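Local coordinates for Endonuclease/exonuclease/phosphatase domain-containing protein (Enterococcus faecalis, PDB 3L1W), which is of unknown function but belongs to the endonuclease/exonuclease/phosphatase family and may act as a 3'-5' RNA exonuclease, at residues Glu151-Ile156 with Gln180-Asp185. Numbering follows the deposited sequence.
Sequences ELHDKI and QKKFQD. With SO4 (sulfate ion), chain J.
Ile156 and Phe183 make the apolar half of this contact. The CG2 methyl of Ile156 approaches the far end of the Phe183 ring, and Ile156 CG2 lies 3.9 Å from Phe183 CZ. The two side chains cross at about a right angle, so they touch at one point rather than along their lengths. In Ile156 the CG2 branch is anti to the backbone N, and this turns the methyl to the ring. Both residues are buried, and the backbones stay well apart, with Ile156 CA and Lys182 CA 9.1 Å from each other.

The polar half is exposed and runs through a sulfate, probably taken up from the crystallisation liquor. His153 NE2 donates to SO4 O2 at 3.0 Å, with an N-H...O angle of 158°. A second, weak bond runs from His153 NE2 to SO4 O1 at 3.1 Å. The sulfur lies in the plane of the imidazole, at its edge. Lys182 NZ also donates to O2, with Lys182 NZ and SO4 O2 2.9 Å apart. Its chain is extended as far as CE, and the last torsion (chi4 -66°) bends NZ aside to the sulfate. His153 NE2 and Lys182 NZ are 4.3 Å apart, and the anion probably offsets the lysine charge here.

The contact joins the start of helix 153-158 to residues 182-183, just before strand 184-185. Ile156 also packs on Leu127 and Ile129 of strand 126-132. Phe183 rests on Tyr218 and Lys220 of strand 215-220. Strands 126-132, 215-220 and 184-185 belong to one sheet of the DNase I-like fold.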
loop_
_atom_site.group_PDB
_atom_site.type_symbol
_atom_site.label_atom_id
_atom_site.label_comp_id
_atom_site.label_asym_id
_atom_site.label_seq_id
_atom_site.Cartn_x
_atom_site.Cartn_y
_atom_site.Cartn_z
ATOM N N GLU A 151 22.685 -11.283 24.798
ATOM C CA GLU A 151 22.266 -10.226 25.704
ATOM C C GLU A 151 20.774 -10.311 26.002
ATOM O O GLU A 151 20.341 -10.034 27.129
ATOM C CB GLU A 151 22.635 -8.856 25.125
ATOM C CG GLU A 151 22.278 -7.665 25.995
ATOM C CD GLU A 151 23.212 -7.476 27.197
ATOM O OE1 GLU A 151 24.250 -8.167 27.287
ATOM O OE2 GLU A 151 22.896 -6.627 28.056
ATOM N N LEU A 152 19.994 -10.703 24.996
ATOM C CA LEU A 152 18.548 -10.826 25.148
ATOM C C LEU A 152 18.097 -12.285 25.222
ATOM O O LEU A 152 16.924 -12.582 25.014
ATOM C CB LEU A 152 17.815 -10.110 24.006
ATOM C CG LEU A 152 17.947 -8.586 23.964
ATOM C CD1 LEU A 152 17.342 -7.968 22.677
ATOM C CD2 LEU A 152 17.308 -7.969 25.199
ATOM N N HIS A 153 19.021 -13.194 25.522
ATOM C CA HIS A 153 18.699 -14.622 25.494
ATOM C C HIS A 153 17.466 -14.957 26.334
ATOM O O HIS A 153 16.561 -15.647 25.867
ATOM C CB HIS A 153 19.894 -15.460 25.958
ATOM C CG HIS A 153 19.694 -16.934 25.801
ATOM N ND1 HIS A 153 18.981 -17.689 26.706
ATOM C CD2 HIS A 153 20.129 -17.798 24.852
ATOM C CE1 HIS A 153 18.972 -18.950 26.316
ATOM N NE2 HIS A 153 19.666 -19.044 25.196
ATOM N N ASP A 154 17.431 -14.457 27.567
ATOM C CA ASP A 154 16.316 -14.732 28.470
ATOM C C ASP A 154 14.965 -14.235 27.945
ATOM O O ASP A 154 13.952 -14.942 28.040
ATOM C CB ASP A 154 16.590 -14.138 29.856
ATOM C CG ASP A 154 16.749 -12.619 29.827
ATOM O OD1 ASP A 154 17.122 -12.060 28.767
ATOM O OD2 ASP A 154 16.501 -11.982 30.874
ATOM N N LYS A 155 14.945 -13.020 27.402
ATOM C CA LYS A 155 13.713 -12.438 26.886
ATOM C C LYS A 155 13.224 -13.170 25.648
ATOM O O LYS A 155 12.028 -13.420 25.490
ATOM C CB LYS A 155 13.918 -10.966 26.522
ATOM C CG LYS A 155 14.132 -10.027 27.687
ATOM C CD LYS A 155 14.046 -8.578 27.210
ATOM C CE LYS A 155 14.831 -7.650 28.108
ATOM N NZ LYS A 155 14.335 -7.688 29.512
ATOM N N ILE A 156 14.153 -13.483 24.750
ATOM C CA ILE A 156 13.811 -14.228 23.544
ATOM C C ILE A 156 13.220 -15.597 23.878
ATOM O O ILE A 156 12.268 -16.047 23.245
ATOM C CB ILE A 156 15.037 -14.397 22.634
ATOM C CG1 ILE A 156 15.442 -13.042 22.052
ATOM C CG2 ILE A 156 14.731 -15.340 21.499
ATOM C CD1 ILE A 156 16.814 -13.070 21.398
ATOM N N GLN A 180 18.541 -18.543 12.280
ATOM C CA GLN A 180 17.546 -19.550 11.930
ATOM C C GLN A 180 17.495 -20.754 12.878
ATOM O O GLN A 180 16.586 -21.591 12.786
ATOM C CB GLN A 180 17.719 -19.972 10.467
ATOM C CG GLN A 180 17.335 -18.836 9.515
ATOM C CD GLN A 180 17.753 -19.088 8.081
ATOM O OE1 GLN A 180 18.031 -20.230 7.690
ATOM N NE2 GLN A 180 17.801 -18.017 7.281
ATOM N N LYS A 181 18.450 -20.836 13.800
ATOM C CA LYS A 181 18.360 -21.823 14.873
ATOM C C LYS A 181 17.103 -21.574 15.713
ATOM O O LYS A 181 16.495 -22.515 16.217
ATOM C CB LYS A 181 19.606 -21.772 15.764
ATOM C CG LYS A 181 20.920 -22.052 15.045
ATOM C CD LYS A 181 21.137 -23.530 14.833
ATOM C CE LYS A 181 22.587 -23.821 14.465
ATOM N NZ LYS A 181 22.949 -25.247 14.715
ATOM N N LYS A 182 16.713 -20.305 15.863
ATOM C CA LYS A 182 15.574 -19.953 16.714
ATOM C C LYS A 182 14.419 -19.247 15.996
ATOM O O LYS A 182 13.291 -19.258 16.488
ATOM C CB LYS A 182 16.026 -19.099 17.906
ATOM C CG LYS A 182 16.897 -19.840 18.919
ATOM C CD LYS A 182 17.354 -18.917 20.037
ATOM C CE LYS A 182 18.390 -19.597 20.936
ATOM N NZ LYS A 182 17.810 -20.742 21.686
ATOM N N PHE A 183 14.701 -18.629 14.850
ATOM C CA PHE A 183 13.711 -17.810 14.143
ATOM C C PHE A 183 13.447 -18.325 12.744
ATOM O O PHE A 183 14.267 -19.045 12.168
ATOM C CB PHE A 183 14.208 -16.358 14.004
ATOM C CG PHE A 183 14.328 -15.622 15.309
ATOM C CD1 PHE A 183 13.302 -14.800 15.752
ATOM C CD2 PHE A 183 15.468 -15.751 16.091
ATOM C CE1 PHE A 183 13.408 -14.124 16.958
ATOM C CE2 PHE A 183 15.580 -15.071 17.294
ATOM C CZ PHE A 183 14.549 -14.260 17.720
ATOM N N GLN A 184 12.311 -17.921 12.181
ATOM C CA GLN A 184 12.018 -18.191 10.777
ATOM C C GLN A 184 11.889 -16.890 10.000
ATOM O O GLN A 184 11.355 -15.910 10.516
ATOM C CB GLN A 184 10.712 -18.976 10.644
ATOM C CG GLN A 184 10.740 -20.346 11.265
ATOM C CD GLN A 184 9.462 -21.114 10.975
ATOM O OE1 GLN A 184 8.393 -20.783 11.495
ATOM N NE2 GLN A 184 9.563 -22.136 10.135
ATOM N N ASP A 185 12.375 -16.883 8.760
ATOM C CA ASP A 185 12.211 -15.736 7.877
ATOM C C ASP A 185 10.755 -15.646 7.424
ATOM O O ASP A 185 10.272 -16.500 6.677
ATOM C CB ASP A 185 13.145 -15.859 6.670
ATOM C CG ASP A 185 13.073 -14.661 5.747
ATOM O OD1 ASP A 185 12.160 -13.827 5.901
ATOM O OD2 ASP A 185 13.937 -14.558 4.849
HETATM S S SO4 J . 20.719 -21.788 23.223
HETATM O O1 SO4 J . 21.240 -20.450 22.956
HETATM O O2 SO4 J . 19.412 -21.694 23.870
HETATM O O3 SO4 J . 20.596 -22.515 21.963
HETATM O O4 SO4 J . 21.639 -22.506 24.099
#